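Local coordinates for sortase family protein (Streptococcus agalactiae, PDB 4D7W) that probably acts as a class C sortase, a cysteine transpeptidase that takes part in assembling the type 2B pilus of group B Streptococcus, at residues I66-P69 with K70-I73; T134-L138 with N139-T143. All coordinates share one frame; numbering follows the deposited sequence.

Overall arrangement
Both contacts are local hairpin turns in the curled, mixed beta-sheet of the sortase domain, and their centres lie about 14 Å apart. Interaction 1 (66-73) comes first along the chain and turns strand 62-68 back into strand 73-79; interaction 2 (134-143) follows as the hairpin of strands 132-137 and 140-152. Strand 62-68 pairs antiparallel with 132-137, so the two hairpins are joined edge to edge: Ser-67 N lies 2.8 Å from Thr-134 O, a probable hydrogen bond, and Ile-66 CG1 packs 4.0 Å from Val-135 CG1. Four strands side by side in the sheet, in the order 73-79, 62-68, 132-137, 140-152, are thereby linked across sequence segments some sixty residues apart.

Interaction 1: residues I66-P69 with K70-I73; sequences ISIP and KINI
Ile-68 and Ile-71 lie side by side with their side chains pointing the same way, and the closest apolar approach is CG2 of Ile-68 to CG1 of Ile-71 at 3.7 Å. CD1 of Ile-71 runs on past the same methyl, so that one branch of Ile-68 is flanked by two successive atoms of its neighbour. This depends on the first torsion of Ile-71 (62°), which sets CG1 between its own backbone N and carbonyl carbon and brings the chain over toward Ile-68. Ile-73 meets Ile-68 differently: the two CB atoms stand 4.2 Å apart across the strands, on the same face of the sheet, while the end of Ile-73 leads away.

The backbone that carries these side chains forms a beta hairpin with a G1 beta bulge, in which Asn-72 and Ile-73 both face Ile-68. Asn-72 takes the left-handed backbone conformation (phi 58°, psi 45°) at the bulge, and its N makes a weak bond to Pro-69 O. Ile-68 N donates a nearly straight bond to Ile-73 O (2.9 Å), and Ile-68 O receives Ile-71 N at 3.0 Å, the donor standing above the carbonyl plane; the return bond from Ile-73 N to that oxygen is weak. Ser-67 CA adds a C-H...O contact to Ile-73 O at 3.4 Å.

Phe-121, Leu-127 and Leu-171 pack against Ile-68, which buries it in the interior of the domain. The extended chain of Lys-70 instead leads away from Ile-68, and its NZ reaches Asp-131 in a salt bridge and Lys-126 O in a hydrogen bond.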
loop_
_atom_site.group_PDB
_atom_site.type_symbol
_atom_site.label_atom_id
_atom_site.label_comp_id
_atom_site.label_asym_id
_atom_site.label_seq_id
_atom_site.Cartn_x
_atom_site.Cartn_y
_atom_site.Cartn_z
ATOM N N ILE A 66 5.034 -4.105 4.458
ATOM C CA ILE A 66 5.023 -4.868 3.223
ATOM C C ILE A 66 6.282 -5.725 3.129
ATOM O O ILE A 66 7.356 -5.321 3.575
ATOM C CB ILE A 66 4.925 -3.951 1.992
ATOM C CG1 ILE A 66 4.823 -4.778 0.709
ATOM C CG2 ILE A 66 6.110 -2.989 1.946
ATOM C CD1 ILE A 66 4.711 -3.923 -0.541
ATOM N N SER A 67 6.128 -6.916 2.558
ATOM C CA SER A 67 7.223 -7.879 2.419
ATOM C C SER A 67 7.336 -8.331 0.980
ATOM O O SER A 67 6.350 -8.795 0.395
ATOM C CB SER A 67 7.004 -9.104 3.308
ATOM O OG SER A 67 7.069 -8.762 4.673
ATOM N N ILE A 68 8.533 -8.200 0.421
ATOM C CA ILE A 68 8.794 -8.588 -0.956
ATOM C C ILE A 68 10.048 -9.441 -0.991
ATOM O O ILE A 68 11.128 -8.955 -1.365
ATOM C CB ILE A 68 8.971 -7.370 -1.871
ATOM C CG1 ILE A 68 7.906 -6.320 -1.556
ATOM C CG2 ILE A 68 8.918 -7.791 -3.336
ATOM C CD1 ILE A 68 8.020 -5.084 -2.398
ATOM N N PRO A 69 9.903 -10.713 -0.592
ATOM C CA PRO A 69 10.973 -11.700 -0.412
ATOM C C PRO A 69 11.950 -11.741 -1.566
ATOM O O PRO A 69 13.140 -11.910 -1.333
ATOM C CB PRO A 69 10.207 -13.021 -0.312
ATOM C CG PRO A 69 8.921 -12.628 0.338
ATOM C CD PRO A 69 8.581 -11.275 -0.248
ATOM N N LYS A 70 11.460 -11.588 -2.790
ATOM C CA LYS A 70 12.332 -11.727 -3.941
ATOM C C LYS A 70 13.444 -10.671 -3.953
ATOM O O LYS A 70 14.565 -10.956 -4.375
ATOM C CB LYS A 70 11.527 -11.659 -5.236
ATOM C CG LYS A 70 12.365 -12.036 -6.440
ATOM C CD LYS A 70 11.602 -11.901 -7.739
ATOM C CE LYS A 70 12.395 -12.498 -8.889
ATOM N NZ LYS A 70 11.705 -12.279 -10.189
ATOM N N ILE A 71 13.144 -9.464 -3.479
ATOM C CA ILE A 71 14.131 -8.390 -3.486
ATOM C C ILE A 71 14.510 -7.949 -2.076
ATOM O O ILE A 71 15.091 -6.878 -1.893
ATOM C CB ILE A 71 13.628 -7.165 -4.279
ATOM C CG1 ILE A 71 12.362 -6.587 -3.625
ATOM C CG2 ILE A 71 13.367 -7.538 -5.729
ATOM C CD1 ILE A 71 11.711 -5.467 -4.414
ATOM N N ASN A 72 14.180 -8.777 -1.088
ATOM C CA ASN A 72 14.607 -8.577 0.300
ATOM C C ASN A 72 14.183 -7.241 0.903
ATOM O O ASN A 72 14.973 -6.542 1.563
ATOM C CB ASN A 72 16.125 -8.718 0.398
ATOM C CG ASN A 72 16.625 -10.017 -0.208
ATOM O OD1 ASN A 72 17.179 -10.032 -1.312
ATOM N ND2 ASN A 72 16.424 -11.119 0.508
ATOM N N ILE A 73 12.924 -6.900 0.674
ATOM C CA ILE A 73 12.344 -5.701 1.229
ATOM C C ILE A 73 11.338 -6.060 2.311
ATOM O O ILE A 73 10.459 -6.910 2.117
ATOM C CB ILE A 73 11.643 -4.855 0.141
ATOM C CG1 ILE A 73 12.661 -4.292 -0.856
ATOM C CG2 ILE A 73 10.814 -3.744 0.778
ATOM C CD1 ILE A 73 13.696 -3.341 -0.243
#

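Interaction 2: residues T134-L138 with N139-T143; sequences TVSIL and NETYT
Tyr-142 crosses Val-135 at about a right angle. Its CB sits 3.5 Å from CG2 of Val-135, the tightest side-chain approach between the two residues. With CG anti to the carbonyl carbon (chi1 -58°), the ring is carried along the hairpin toward the turn, with the CD1-CE1 edge turned to the opposing strand. CG lies farther from the same methyl and from Val-135 O, but CD1 comes within 3.6 Å of that oxygen, which stands at the ring edge in the ring plane. One atom farther out, CE1 meets CB of Ile-137 at 4.0 Å, and CD1 of Ile-137 touches both CD1 and CE1 of the ring. At the tip, OH is 3.2 Å from Glu-140 OE1.

On the reverse face, Thr-134 lies beside Thr-143, its CG2 3.7 Å from Thr-143 OG1, and also meets CG2 of Thr-141. The hydroxyl of Thr-143 is hydrogen-bonded to Asn-193.

The backbone is a two-residue beta hairpin, closed by a type II' turn from Ile-137 to Glu-140 with Leu-138 and Asn-139 at its corners. The bonds from Val-135 N to Tyr-142 O and from Tyr-142 N to Val-135 O are both 2.9 Å; those from Ile-137 N to Glu-140 O and from Glu-140 N to Ile-137 O are both 3.0 Å. Leu-138 occupies the first corner with a positive phi (56°) and packs on Ile-23 and Ile-24 of helix 17-31, while Tyr-8 OH bonds to its backbone N.

The Val-135 carbonyl thus accepts the Tyr-142 amide and also faces the polarised C-H edge of that residue's ring, an arrangement that probably adds a weak electrostatic attraction to the apolar packing.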
loop_
_atom_site.group_PDB
_atom_site.type_symbol
_atom_site.label_atom_id
_atom_site.label_comp_id
_atom_site.label_asym_id
_atom_site.label_seq_id
_atom_site.Cartn_x
_atom_site.Cartn_y
_atom_site.Cartn_z
ATOM N N THR A 134 3.431 -9.656 0.218
ATOM C CA THR A 134 2.404 -9.632 1.248
ATOM C C THR A 134 2.450 -8.301 1.982
ATOM O O THR A 134 3.511 -7.673 2.093
ATOM C CB THR A 134 2.576 -10.764 2.266
ATOM O OG1 THR A 134 3.814 -10.590 2.962
ATOM C CG2 THR A 134 2.561 -12.132 1.587
ATOM N N VAL A 135 1.286 -7.856 2.434
ATOM C CA VAL A 135 1.201 -6.770 3.387
ATOM C C VAL A 135 0.633 -7.384 4.665
ATOM O O VAL A 135 -0.271 -8.228 4.625
ATOM C CB VAL A 135 0.331 -5.590 2.874
ATOM C CG1 VAL A 135 0.983 -4.934 1.649
ATOM C CG2 VAL A 135 -1.021 -6.070 2.506
ATOM N N SER A 136 1.213 -6.999 5.792
ATOM C CA SER A 136 0.787 -7.506 7.082
ATOM C C SER A 136 0.126 -6.363 7.808
ATOM O O SER A 136 0.720 -5.303 7.959
ATOM C CB SER A 136 1.970 -8.057 7.864
ATOM O OG SER A 136 2.656 -9.009 7.066
ATOM N N ILE A 137 -1.120 -6.571 8.210
ATOM C CA ILE A 137 -1.910 -5.518 8.834
ATOM C C ILE A 137 -2.564 -6.127 10.071
ATOM O O ILE A 137 -3.297 -7.109 9.973
ATOM C CB ILE A 137 -2.943 -4.946 7.843
ATOM C CG1 ILE A 137 -2.222 -4.197 6.705
ATOM C CG2 ILE A 137 -3.933 -4.034 8.547
ATOM C CD1 ILE A 137 -3.029 -4.089 5.459
ATOM N N LEU A 138 -2.253 -5.577 11.241
ATOM C CA LEU A 138 -2.669 -6.194 12.496
ATOM C C LEU A 138 -2.153 -7.638 12.551
ATOM O O LEU A 138 -0.964 -7.899 12.320
ATOM C CB LEU A 138 -4.193 -6.140 12.644
ATOM C CG LEU A 138 -4.722 -4.700 12.606
ATOM C CD1 LEU A 138 -6.208 -4.652 12.828
ATOM C CD2 LEU A 138 -4.004 -3.839 13.636
ATOM N N ASN A 139 -3.049 -8.576 12.826
ATOM C CA ASN A 139 -2.666 -9.980 12.907
ATOM C C ASN A 139 -2.887 -10.747 11.601
ATOM O O ASN A 139 -2.912 -11.977 11.598
ATOM C CB ASN A 139 -3.449 -10.664 14.035
ATOM C CG ASN A 139 -4.961 -10.695 13.768
ATOM O OD1 ASN A 139 -5.534 -9.739 13.229
ATOM N ND2 ASN A 139 -5.610 -11.799 14.151
ATOM N N GLU A 140 -3.063 -10.037 10.494
ATOM C CA GLU A 140 -3.454 -10.716 9.264
ATOM C C GLU A 140 -2.524 -10.479 8.093
ATOM O O GLU A 140 -1.807 -9.491 8.038
ATOM C CB GLU A 140 -4.874 -10.309 8.890
ATOM C CG GLU A 140 -5.918 -11.140 9.650
ATOM C CD GLU A 140 -7.228 -10.416 9.821
ATOM O OE1 GLU A 140 -7.298 -9.231 9.436
ATOM O OE2 GLU A 140 -8.184 -11.026 10.340
ATOM N N THR A 141 -2.571 -11.396 7.141
ATOM C CA THR A 141 -1.708 -11.351 5.977
ATOM C C THR A 141 -2.549 -11.222 4.720
ATOM O O THR A 141 -3.613 -11.853 4.600
ATOM C CB THR A 141 -0.823 -12.596 5.902
ATOM O OG1 THR A 141 0.137 -12.542 6.959
ATOM C CG2 THR A 141 -0.082 -12.642 4.585
ATOM N N TYR A 142 -2.090 -10.361 3.815
ATOM C CA TYR A 142 -2.741 -10.125 2.528
ATOM C C TYR A 142 -1.743 -10.355 1.412
ATOM O O TYR A 142 -0.721 -9.690 1.368
ATOM C CB TYR A 142 -3.302 -8.698 2.454
ATOM C CG TYR A 142 -4.287 -8.432 3.553
ATOM C CD1 TYR A 142 -3.850 -8.091 4.832
ATOM C CD2 TYR A 142 -5.653 -8.563 3.333
ATOM C CE1 TYR A 142 -4.744 -7.892 5.867
ATOM C CE2 TYR A 142 -6.558 -8.348 4.359
ATOM C CZ TYR A 142 -6.093 -8.010 5.617
ATOM O OH TYR A 142 -6.979 -7.790 6.628
ATOM N N THR A 143 -2.036 -11.290 0.514
ATOM C CA THR A 143 -1.078 -11.668 -0.514
ATOM C C THR A 143 -1.500 -11.192 -1.891
ATOM O O THR A 143 -2.670 -11.312 -2.268
ATOM C CB THR A 143 -0.891 -13.179 -0.554
ATOM O OG1 THR A 143 -0.693 -13.655 0.782
ATOM C CG2 THR A 143 0.296 -13.551 -1.452
#